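Long-range contacts in beta-1,4-mannanase (Caldicellulosiruptor saccharolyticus, PDB 1PMH), which binds manno-oligosaccharides such as mannohexaose through its family 27 carbohydrate-binding module and probably directs the attached beta-1,4-mannanase to mannan: residues Tyr105-Asn110 against Leu158-Ala163; Glu21-Ser26 against Gln62-Thr67; Lys114-Glu119 against Phe144-Asp149. One frame throughout, in Å; residues are numbered along the deposited sequence.

Contact 1 (Tyr105-Asn110 against Leu158-Ala163). With BMA (beta-D-mannopyranose), chain B; BMA (beta-D-mannopyranose), chain C; BMA (beta-D-mannopyranose), chain D.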
loop_
_atom_site.group_PDB
_atom_site.type_symbol
_atom_site.label_atom_id
_atom_site.label_comp_id
_atom_site.label_asym_id
_atom_site.label_seq_id
_atom_site.Cartn_x
_atom_site.Cartn_y
_atom_site.Cartn_z
ATOM N N TYR A 105 5.317 7.495 0.890
ATOM C CA TYR A 105 4.279 6.784 0.189
ATOM C C TYR A 105 3.109 7.709 -0.070
ATOM O O TYR A 105 2.886 8.719 0.613
ATOM C CB TYR A 105 3.854 5.479 0.873
ATOM C CG TYR A 105 3.061 5.735 2.123
ATOM C CD1 TYR A 105 1.701 5.874 2.060
ATOM C CD2 TYR A 105 3.656 5.872 3.363
ATOM C CE1 TYR A 105 0.939 6.163 3.193
ATOM C CE2 TYR A 105 2.930 6.138 4.503
ATOM C CZ TYR A 105 1.571 6.348 4.407
ATOM O OH TYR A 105 0.789 6.623 5.499
ATOM N N LYS A 106 2.346 7.346 -1.093
ATOM C CA LYS A 106 1.096 8.012 -1.450
ATOM C C LYS A 106 0.046 6.955 -1.745
ATOM O O LYS A 106 0.362 5.902 -2.267
ATOM C CB LYS A 106 1.247 8.929 -2.649
ATOM C CG LYS A 106 2.361 9.942 -2.564
ATOM C CD LYS A 106 2.317 10.976 -3.669
ATOM C CE LYS A 106 3.314 12.115 -3.455
ATOM N NZ LYS A 106 3.185 13.122 -4.561
ATOM N N VAL A 107 -1.201 7.315 -1.445
ATOM C CA VAL A 107 -2.360 6.512 -1.779
ATOM C C VAL A 107 -3.220 7.357 -2.716
ATOM O O VAL A 107 -3.550 8.505 -2.369
ATOM C CB VAL A 107 -3.130 6.107 -0.524
ATOM C CG1 VAL A 107 -4.365 5.314 -0.894
ATOM C CG2 VAL A 107 -2.246 5.291 0.410
ATOM N N VAL A 108 -3.537 6.800 -3.874
ATOM C CA VAL A 108 -4.083 7.538 -4.997
ATOM C C VAL A 108 -5.234 6.765 -5.614
ATOM O O VAL A 108 -5.162 5.552 -5.780
ATOM C CB VAL A 108 -2.977 7.715 -6.048
ATOM C CG1 VAL A 108 -3.430 8.289 -7.349
ATOM C CG2 VAL A 108 -1.839 8.555 -5.480
ATOM N N ILE A 109 -6.278 7.502 -6.013
ATOM C CA ILE A 109 -7.233 6.999 -7.000
ATOM C C ILE A 109 -6.828 7.551 -8.337
ATOM O O ILE A 109 -6.816 8.774 -8.529
ATOM C CB ILE A 109 -8.699 7.335 -6.660
ATOM C CG1 ILE A 109 -9.107 6.723 -5.312
ATOM C CG2 ILE A 109 -9.611 6.869 -7.790
ATOM C CD1 ILE A 109 -10.498 7.193 -4.830
ATOM N N ASN A 110 -6.430 6.674 -9.249
ATOM C CA ASN A 110 -5.895 7.113 -10.531
ATOM C C ASN A 110 -6.957 7.444 -11.556
ATOM O O ASN A 110 -7.057 6.832 -12.591
ATOM C CB ASN A 110 -4.851 6.110 -11.024
ATOM C CG ASN A 110 -4.016 6.639 -12.168
ATOM O OD1 ASN A 110 -3.948 7.866 -12.377
ATOM N ND2 ASN A 110 -3.361 5.715 -12.894
ATOM N N LEU A 158 -6.679 1.842 -7.901
ATOM C CA LEU A 158 -6.063 2.320 -6.660
ATOM C C LEU A 158 -4.571 2.109 -6.831
ATOM O O LEU A 158 -4.147 1.024 -7.219
ATOM C CB LEU A 158 -6.605 1.503 -5.507
ATOM C CG LEU A 158 -6.214 1.849 -4.101
ATOM C CD1 LEU A 158 -6.626 3.222 -3.679
ATOM C CD2 LEU A 158 -6.760 0.794 -3.155
ATOM N N VAL A 159 -3.806 3.149 -6.491
ATOM C CA VAL A 159 -2.370 3.130 -6.618
ATOM C C VAL A 159 -1.732 3.445 -5.278
ATOM O O VAL A 159 -2.117 4.405 -4.607
ATOM C CB VAL A 159 -1.880 4.086 -7.693
ATOM C CG1 VAL A 159 -0.353 4.140 -7.746
ATOM C CG2 VAL A 159 -2.456 3.707 -9.059
ATOM N N PHE A 160 -0.746 2.621 -4.934
ATOM C CA PHE A 160 0.175 2.902 -3.852
ATOM C C PHE A 160 1.531 3.236 -4.468
ATOM O O PHE A 160 2.085 2.434 -5.200
ATOM C CB PHE A 160 0.357 1.720 -2.915
ATOM C CG PHE A 160 -0.831 1.457 -2.047
ATOM C CD1 PHE A 160 -1.933 0.849 -2.553
ATOM C CD2 PHE A 160 -0.818 1.821 -0.696
ATOM C CE1 PHE A 160 -3.078 0.598 -1.768
ATOM C CE2 PHE A 160 -1.907 1.579 0.098
ATOM C CZ PHE A 160 -3.012 0.968 -0.476
ATOM N N GLN A 161 2.005 4.460 -4.205
ATOM C CA GLN A 161 3.304 4.893 -4.627
ATOM C C GLN A 161 4.259 4.790 -3.447
ATOM O O GLN A 161 3.914 5.184 -2.359
ATOM C CB GLN A 161 3.257 6.311 -5.158
ATOM C CG GLN A 161 4.609 6.795 -5.653
ATOM C CD GLN A 161 4.478 8.177 -6.254
ATOM O OE1 GLN A 161 4.844 9.182 -5.616
ATOM N NE2 GLN A 161 3.956 8.259 -7.450
ATOM N N PHE A 162 5.467 4.276 -3.701
ATOM C CA PHE A 162 6.527 4.242 -2.728
ATOM C C PHE A 162 7.699 4.976 -3.318
ATOM O O PHE A 162 8.018 4.783 -4.490
ATOM C CB PHE A 162 6.924 2.797 -2.424
ATOM C CG PHE A 162 5.853 2.010 -1.781
ATOM C CD1 PHE A 162 4.888 1.356 -2.526
ATOM C CD2 PHE A 162 5.794 1.910 -0.386
ATOM C CE1 PHE A 162 3.862 0.668 -1.892
ATOM C CE2 PHE A 162 4.734 1.220 0.211
ATOM C CZ PHE A 162 3.828 0.592 -0.547
ATOM N N ALA A 163 8.425 5.739 -2.514
ATOM C CA ALA A 163 9.619 6.412 -3.030
ATOM C C ALA A 163 10.682 6.459 -1.964
ATOM O O ALA A 163 10.510 7.053 -0.906
ATOM C CB ALA A 163 9.314 7.842 -3.521
HETATM C C1 BMA B . 5.519 13.381 -7.137
HETATM C C2 BMA B . 5.151 11.968 -7.471
HETATM C C3 BMA B . 4.578 11.967 -8.885
HETATM C C4 BMA B . 3.443 13.001 -8.984
HETATM C C5 BMA B . 3.873 14.352 -8.453
HETATM C C6 BMA B . 2.679 15.291 -8.419
HETATM O O2 BMA B . 4.180 11.504 -6.561
HETATM O O3 BMA B . 4.193 10.628 -9.221
HETATM O O4 BMA B . 3.175 13.263 -10.334
HETATM O O5 BMA B . 4.383 14.235 -7.152
HETATM O O6 BMA B . 3.146 16.561 -8.130
HETATM C C1 BMA C . 0.103 9.323 -14.325
HETATM C C2 BMA C . -0.986 8.274 -14.270
HETATM C C3 BMA C . -0.761 7.232 -15.376
HETATM C C4 BMA C . -0.757 7.992 -16.714
HETATM C C5 BMA C . 0.263 9.132 -16.745
HETATM C C6 BMA C . 0.292 10.026 -17.985
HETATM O O2 BMA C . -2.250 8.900 -14.259
HETATM O O3 BMA C . -1.883 6.366 -15.386
HETATM O O4 BMA C . -0.380 7.166 -17.784
HETATM O O5 BMA C . 0.025 9.948 -15.633
HETATM O O6 BMA C . 1.448 10.837 -17.906
HETATM C C1 BMA D . 8.669 15.605 -3.786
HETATM C C2 BMA D . 7.237 16.009 -3.527
HETATM C C3 BMA D . 6.329 14.937 -4.114
HETATM C C4 BMA D . 6.748 14.580 -5.507
HETATM C C5 BMA D . 8.241 14.236 -5.616
HETATM C C6 BMA D . 8.733 13.938 -7.009
HETATM O O2 BMA D . 6.974 17.232 -4.189
HETATM O O3 BMA D . 4.954 15.288 -4.006
HETATM O O4 BMA D . 5.999 13.431 -5.824
HETATM O O5 BMA D . 8.994 15.328 -5.112
HETATM O O6 BMA D . 8.412 14.989 -7.894
#
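Lys-106 and Gln-161 face each other as an antiparallel hydrogen-bonded pair, Lys-106 N giving its proton to Gln-161 O at 3.0 Å and Gln-161 N returning one to Lys-106 O. Two residues on, Val-108 and Val-159 repeat the exchange; the bond from Val-159 N to Val-108 O is the straightest of the four, 170° at the hydrogen. Between these pairs, carbonyl oxygens also receive CA-H groups, as where Phe-160 CA approaches Lys-106 O.

The side chains of Lys-106 and Gln-161 run side by side toward the bound sugar, both extended beyond CG. Gln-161 CG is anti to the backbone N (chi1 -178°), and its amide meets the mannose of chain B with both ends: O2 donates to OE1 at 2.6 Å, while NE2 donates to O3 at 3.0 Å. That same NE2 also bonds Asp-64 OD1, which would fix which way round the amide lies. Lys-106 NZ reaches O2 of the chain B mannose at 2.8 Å and, on the chain D mannose, O3 at 2.9 Å as well as O4; a salt bridge to Glu-115 probably offsets its charge. Just past the strand, Asn-110 treats the chain C mannose in the same two-handed way, OD1 accepting from O2 at 2.7 Å and ND2 donating to O3, with Gln-157 as a further partner of ND2.

The other face is largely apolar, Tyr-105 OH being bonded to Glu-119. Val-107 CG2 lies 3.7 Å from Phe-160 CE2, and beyond them strands 84-92 and 172-181 cover Val-107, Phe-160 and Phe-162. One face for sugar and one for the core is the arrangement of a jellyroll beta-sandwich carbohydrate-binding module, whose face with Lys-106 and Gln-161 here forms part of the mannohexaose site.

Contact 2 (Glu21-Ser26 against Gln62-Thr67). With BMA (beta-D-mannopyranose), chain B; BMA (beta-D-mannopyranose), chain E; BMA (beta-D-mannopyranose), chain C.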
loop_
_atom_site.group_PDB
_atom_site.type_symbol
_atom_site.label_atom_id
_atom_site.label_comp_id
_atom_site.label_asym_id
_atom_site.label_seq_id
_atom_site.Cartn_x
_atom_site.Cartn_y
_atom_site.Cartn_z
ATOM N N GLU A 21 1.832 -4.020 -11.514
ATOM C CA GLU A 21 2.191 -2.708 -12.034
ATOM C C GLU A 21 0.912 -1.903 -12.307
ATOM O O GLU A 21 -0.125 -2.428 -12.683
ATOM C CB GLU A 21 3.109 -2.820 -13.244
ATOM C CG GLU A 21 2.436 -3.428 -14.442
ATOM C CD GLU A 21 3.375 -3.559 -15.640
ATOM O OE1 GLU A 21 4.603 -3.377 -15.519
ATOM O OE2 GLU A 21 2.830 -3.843 -16.726
ATOM N N ALA A 22 1.011 -0.606 -12.099
ATOM C CA ALA A 22 -0.085 0.327 -12.373
ATOM C C ALA A 22 -0.142 0.707 -13.839
ATOM O O ALA A 22 -1.191 1.102 -14.332
ATOM C CB ALA A 22 -0.018 1.559 -11.475
ATOM N N TRP A 23 1.007 0.647 -14.508
ATOM C CA TRP A 23 1.138 0.852 -15.937
ATOM C C TRP A 23 2.469 0.213 -16.304
ATOM O O TRP A 23 3.197 -0.265 -15.457
ATOM C CB TRP A 23 1.050 2.339 -16.322
ATOM C CG TRP A 23 1.985 3.205 -15.558
ATOM C CD1 TRP A 23 3.295 3.399 -15.812
ATOM C CD2 TRP A 23 1.684 3.972 -14.393
ATOM N NE1 TRP A 23 3.841 4.233 -14.868
ATOM C CE2 TRP A 23 2.872 4.586 -13.969
ATOM C CE3 TRP A 23 0.526 4.183 -13.636
ATOM C CZ2 TRP A 23 2.942 5.361 -12.807
ATOM C CZ3 TRP A 23 0.599 4.957 -12.526
ATOM C CH2 TRP A 23 1.777 5.527 -12.106
ATOM N N GLY A 24 2.775 0.158 -17.597
ATOM C CA GLY A 24 3.962 -0.548 -18.049
ATOM C C GLY A 24 5.205 0.001 -17.390
ATOM O O GLY A 24 5.493 1.197 -17.419
ATOM N N ASP A 25 5.950 -0.920 -16.800
ATOM C CA ASP A 25 7.203 -0.602 -16.157
ATOM C C ASP A 25 7.070 0.332 -14.967
ATOM O O ASP A 25 8.051 0.946 -14.569
ATOM C CB ASP A 25 8.229 -0.035 -17.148
ATOM C CG ASP A 25 9.638 -0.228 -16.645
ATOM O OD1 ASP A 25 9.942 -1.296 -16.033
ATOM O OD2 ASP A 25 10.459 0.701 -16.799
ATOM N N SER A 26 5.902 0.375 -14.326
ATOM C CA SER A 26 5.736 1.281 -13.206
ATOM C C SER A 26 6.389 0.826 -11.922
ATOM O O SER A 26 6.564 1.683 -11.026
ATOM C CB SER A 26 4.257 1.579 -12.910
ATOM O OG SER A 26 3.618 0.527 -12.256
ATOM N N GLN A 62 11.197 6.167 -6.943
ATOM C CA GLN A 62 9.767 5.927 -6.982
ATOM C C GLN A 62 9.392 4.615 -7.655
ATOM O O GLN A 62 10.039 4.174 -8.609
ATOM C CB GLN A 62 9.117 7.091 -7.764
ATOM C CG GLN A 62 7.600 7.132 -7.788
ATOM C CD GLN A 62 7.074 8.269 -8.619
ATOM O OE1 GLN A 62 7.475 9.438 -8.439
ATOM N NE2 GLN A 62 6.166 7.988 -9.529
ATOM N N GLY A 63 8.303 4.006 -7.184
ATOM C CA GLY A 63 7.668 2.872 -7.816
ATOM C C GLY A 63 6.179 2.969 -7.547
ATOM O O GLY A 63 5.777 3.513 -6.528
ATOM N N ASP A 64 5.372 2.448 -8.451
ATOM C CA ASP A 64 3.929 2.564 -8.391
ATOM C C ASP A 64 3.266 1.203 -8.591
ATOM O O ASP A 64 3.487 0.508 -9.572
ATOM C CB ASP A 64 3.397 3.578 -9.398
ATOM C CG ASP A 64 3.864 4.996 -9.119
ATOM O OD1 ASP A 64 3.188 5.688 -8.354
ATOM O OD2 ASP A 64 4.921 5.420 -9.609
ATOM N N LEU A 65 2.474 0.838 -7.609
ATOM C CA LEU A 65 1.755 -0.424 -7.486
ATOM C C LEU A 65 0.281 -0.111 -7.680
ATOM O O LEU A 65 -0.235 0.722 -6.986
ATOM C CB LEU A 65 2.003 -0.974 -6.081
ATOM C CG LEU A 65 1.284 -2.250 -5.737
ATOM C CD1 LEU A 65 1.971 -3.486 -6.346
ATOM C CD2 LEU A 65 1.193 -2.354 -4.222
ATOM N N GLY A 66 -0.398 -0.822 -8.563
ATOM C CA GLY A 66 -1.803 -0.598 -8.782
ATOM C C GLY A 66 -2.647 -1.834 -8.633
ATOM O O GLY A 66 -2.177 -2.953 -8.815
ATOM N N THR A 67 -3.935 -1.631 -8.374
ATOM C CA THR A 67 -4.926 -2.671 -8.502
ATOM C C THR A 67 -6.182 -2.076 -9.128
ATOM O O THR A 67 -6.516 -0.935 -8.859
ATOM C CB THR A 67 -5.226 -3.398 -7.173
ATOM O OG1 THR A 67 -6.034 -4.550 -7.428
ATOM C CG2 THR A 67 -5.943 -2.516 -6.183
HETATM C C1 BMA B . 5.519 13.381 -7.137
HETATM C C2 BMA B . 5.151 11.968 -7.471
HETATM C C3 BMA B . 4.578 11.967 -8.885
HETATM C C4 BMA B . 3.443 13.001 -8.984
HETATM C C5 BMA B . 3.873 14.352 -8.453
HETATM C C6 BMA B . 2.679 15.291 -8.419
HETATM O O2 BMA B . 4.180 11.504 -6.561
HETATM O O3 BMA B . 4.193 10.628 -9.221
HETATM O O4 BMA B . 3.175 13.263 -10.334
HETATM O O5 BMA B . 4.383 14.235 -7.152
HETATM O O6 BMA B . 3.146 16.561 -8.130
HETATM C C1 BMA E . 2.122 12.547 -10.888
HETATM C C2 BMA E . 1.674 13.329 -12.120
HETATM C C3 BMA E . 0.572 12.493 -12.714
HETATM C C4 BMA E . 1.026 11.076 -12.995
HETATM C C5 BMA E . 1.646 10.410 -11.762
HETATM C C6 BMA E . 2.213 9.007 -11.942
HETATM O O2 BMA E . 2.730 13.500 -13.027
HETATM O O3 BMA E . 0.107 13.148 -13.881
HETATM O O4 BMA E . -0.107 10.321 -13.309
HETATM O O5 BMA E . 2.645 11.297 -11.284
HETATM O O6 BMA E . 3.176 8.984 -12.959
HETATM C C1 BMA C . 0.103 9.323 -14.325
HETATM C C2 BMA C . -0.986 8.274 -14.270
HETATM C C3 BMA C . -0.761 7.232 -15.376
HETATM C C4 BMA C . -0.757 7.992 -16.714
HETATM C C5 BMA C . 0.263 9.132 -16.745
HETATM C C6 BMA C . 0.292 10.026 -17.985
HETATM O O2 BMA C . -2.250 8.900 -14.259
HETATM O O3 BMA C . -1.883 6.366 -15.386
HETATM O O4 BMA C . -0.380 7.166 -17.784
HETATM O O5 BMA C . 0.025 9.948 -15.633
HETATM O O6 BMA C . 1.448 10.837 -17.906
HETATM O O HOH W 1 6.580 4.406 -11.404
#
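Trp-23 and Asp-64 meet at the mannan-binding site of the beta-sandwich, where a type II beta turn from Trp-23 to Ser-26 lies against strand 62-67. The indole crosses the carboxylate obliquely, the planes 35° apart, with Trp-23 CH2 3.7 Å from Asp-64 CG. Ser-26 CB backs one face of the indole; on the opposite face C3 of the chain C mannose sits toward the rim. C6 of the chain E mannose approaches Trp-23 CH2 obliquely, at 3.5 Å. An alanine in place of Trp-23 would probably deprive both mannoses of this apolar surface and open a gap beside Asp-64 and Ser-26. Asp-64 OD2 accepts from Gln-62 NE2 on its syn lone pair, while OD1 takes Gln-161 NE2. A water donates to both OD2 and Ser-26 O, so the carboxylate is tied to the turn as well. Ala-22 CB rests 3.8 Å from Gly-66 N, a place where a side chain on Gly-66 would collide with it. Ser-26 grips the strand at two points: its O accepts from Asp-64 N at 2.9 Å, and its OG, which takes a proton from Ala-22 N, passes its own to Asp-64 O at 2.7 Å.

Contact 3 (Lys114-Glu119 against Phe144-Asp149)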
loop_
_atom_site.group_PDB
_atom_site.type_symbol
_atom_site.label_atom_id
_atom_site.label_comp_id
_atom_site.label_asym_id
_atom_site.label_seq_id
_atom_site.Cartn_x
_atom_site.Cartn_y
_atom_site.Cartn_z
ATOM N N LYS A 114 -5.526 11.400 -8.381
ATOM C CA LYS A 114 -6.054 12.069 -7.212
ATOM C C LYS A 114 -5.440 11.496 -5.958
ATOM O O LYS A 114 -5.727 10.370 -5.563
ATOM C CB LYS A 114 -7.568 11.866 -7.211
ATOM C CG LYS A 114 -8.304 12.610 -6.138
ATOM C CD LYS A 114 -8.177 14.106 -6.307
ATOM C CE LYS A 114 -8.944 14.793 -5.208
ATOM N NZ LYS A 114 -8.804 16.276 -5.179
ATOM N N GLU A 115 -4.541 12.231 -5.358
ATOM C CA GLU A 115 -3.921 11.814 -4.127
ATOM C C GLU A 115 -4.926 11.924 -2.995
ATOM O O GLU A 115 -5.506 12.980 -2.769
ATOM C CB GLU A 115 -2.671 12.636 -3.826
ATOM C CG GLU A 115 -1.657 12.508 -4.956
ATOM C CD GLU A 115 -0.329 13.207 -4.813
ATOM O OE1 GLU A 115 -0.056 13.623 -3.697
ATOM O OE2 GLU A 115 0.445 13.246 -5.787
ATOM N N LEU A 116 -5.087 10.828 -2.269
ATOM C CA LEU A 116 -5.872 10.808 -1.065
ATOM C C LEU A 116 -5.087 11.144 0.165
ATOM O O LEU A 116 -5.609 11.761 1.100
ATOM C CB LEU A 116 -6.547 9.448 -0.861
ATOM C CG LEU A 116 -7.398 8.930 -2.032
ATOM C CD1 LEU A 116 -8.013 7.616 -1.596
ATOM C CD2 LEU A 116 -8.412 9.967 -2.487
ATOM N N GLY A 117 -3.825 10.757 0.208
ATOM C CA GLY A 117 -2.981 11.060 1.317
ATOM C C GLY A 117 -1.584 10.553 1.050
ATOM O O GLY A 117 -1.332 9.839 0.087
ATOM N N SER A 118 -0.679 11.031 1.887
ATOM C CA SER A 118 0.723 10.711 1.756
ATOM C C SER A 118 1.435 10.952 3.054
ATOM O O SER A 118 0.957 11.720 3.893
ATOM C CB SER A 118 1.348 11.574 0.664
ATOM O OG SER A 118 1.193 12.942 0.949
ATOM N N GLU A 119 2.602 10.314 3.171
ATOM C CA GLU A 119 3.544 10.631 4.219
ATOM C C GLU A 119 4.954 10.573 3.667
ATOM O O GLU A 119 5.256 9.794 2.772
ATOM C CB GLU A 119 3.474 9.699 5.404
ATOM C CG GLU A 119 2.146 9.692 6.140
ATOM C CD GLU A 119 2.315 8.979 7.476
ATOM O OE1 GLU A 119 2.721 9.673 8.461
ATOM O OE2 GLU A 119 2.084 7.739 7.540
ATOM N N PHE A 144 -7.319 7.435 4.770
ATOM C CA PHE A 144 -7.373 8.727 4.119
ATOM C C PHE A 144 -8.748 8.972 3.542
ATOM O O PHE A 144 -9.378 8.028 3.054
ATOM C CB PHE A 144 -6.325 8.834 3.013
ATOM C CG PHE A 144 -4.919 8.705 3.469
ATOM C CD1 PHE A 144 -4.446 9.469 4.491
ATOM C CD2 PHE A 144 -4.028 7.860 2.837
ATOM C CE1 PHE A 144 -3.136 9.322 4.918
ATOM C CE2 PHE A 144 -2.725 7.781 3.206
ATOM C CZ PHE A 144 -2.275 8.473 4.265
ATOM N N ALA A 145 -9.182 10.225 3.549
ATOM C CA ALA A 145 -10.485 10.582 3.037
ATOM C C ALA A 145 -10.582 10.425 1.532
ATOM O O ALA A 145 -9.666 10.803 0.786
ATOM C CB ALA A 145 -10.843 12.019 3.401
ATOM N N ILE A 146 -11.736 9.937 1.075
ATOM C CA ILE A 146 -12.161 10.105 -0.310
ATOM C C ILE A 146 -12.906 11.451 -0.353
ATOM O O ILE A 146 -13.930 11.575 0.316
ATOM C CB ILE A 146 -13.041 8.957 -0.802
ATOM C CG1 ILE A 146 -12.310 7.616 -0.691
ATOM C CG2 ILE A 146 -13.510 9.204 -2.214
ATOM C CD1 ILE A 146 -13.164 6.409 -0.970
ATOM N N PRO A 147 -12.457 12.447 -1.114
ATOM C CA PRO A 147 -13.113 13.759 -1.115
ATOM C C PRO A 147 -14.493 13.636 -1.736
ATOM O O PRO A 147 -14.751 12.764 -2.565
ATOM C CB PRO A 147 -12.128 14.611 -1.910
ATOM C CG PRO A 147 -11.380 13.676 -2.771
ATOM C CD PRO A 147 -11.290 12.401 -2.007
ATOM N N GLU A 148 -15.362 14.579 -1.378
ATOM C CA GLU A 148 -16.759 14.562 -1.794
ATOM C C GLU A 148 -16.871 14.489 -3.326
ATOM O O GLU A 148 -17.723 13.773 -3.874
ATOM C CB GLU A 148 -17.495 15.749 -1.151
ATOM C CG GLU A 148 -17.424 15.727 0.378
ATOM C CD GLU A 148 -16.208 16.384 1.043
ATOM O OE1 GLU A 148 -15.069 15.833 1.076
ATOM O OE2 GLU A 148 -16.413 17.483 1.610
ATOM N N ASP A 149 -16.003 15.218 -4.041
ATOM C CA ASP A 149 -16.076 15.241 -5.502
ATOM C C ASP A 149 -15.650 13.928 -6.142
ATOM O O ASP A 149 -15.894 13.747 -7.335
ATOM C CB ASP A 149 -15.313 16.424 -6.109
ATOM C CG ASP A 149 -13.819 16.243 -6.157
ATOM O OD1 ASP A 149 -13.232 15.760 -5.190
ATOM O OD2 ASP A 149 -13.123 16.688 -7.104
HETATM O O HOH W 2 -8.062 12.945 0.867
#
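Leu-116 and Phe-144 bury the most surface in this contact, packing CB to CB at 3.9 Å, and Pro-147 extends it toward the surface. The Phe-144 ring lies flat over the backbone of Gly-117: Gly-117 CA stands 3.6 Å from the ring centroid and 7° off its normal, a CH-pi contact over the centre of the face. Phe-144 CG is anti to the carbonyl carbon (chi1 -61°), which starts the ring on its way over the glycine. A CB on Gly-117 would run into CD1 of that ring, so the close approach of ring and backbone depends on the missing side chain.

Leu-116 reaches the other way along the 144-149 segment. Its CD2 touches Ala-145 O at 3.6 Å and Pro-147 CD at 3.8 Å, the leucine and proline side chains crossing at about a right angle. No direct hydrogen bond joins the two segments; instead one water donates to both Leu-116 O and Ala-145 O, each at 2.7 Å, and so bridges two carbonyl oxygens. In the conformer described, which is one of two, Lys-114 CE lies 3.6 Å from Pro-147 CG, a contact to be taken with caution.

Leu-116 and Gly-117 together face Val-107 in a classic beta bulge on strand 114-122, which pairs with strand 102-109 in the sugar-binding sheet. Phe-144 belongs to strand 135-145 of the other sheet, paired with strand 84-92, and its ring also touches Tyr-105 and Val-107, so the contact joins the two sheets of the sandwich along one side.

Contacts 1 and 2 sit side by side in the sugar-binding sheet, their centres about 9 Å apart, because strands 61-68 and 153-165 are neighbours there; both touch the mannoses of chains B and C. Contact 3 lies about 10 Å from contact 1, centre to centre, and about 19 Å from contact 2. Its strand 114-122 borders strand 102-109 of contact 1, while its other segment begins at the end of strand 135-145 in the opposite sheet. Along the chain contact 2 closes first; contact 1 then opens, and contact 3 forms wholly between its two segments. Thus the first two contacts supply much of the binding surface, and the third ties its sheet to the other half of the sandwich.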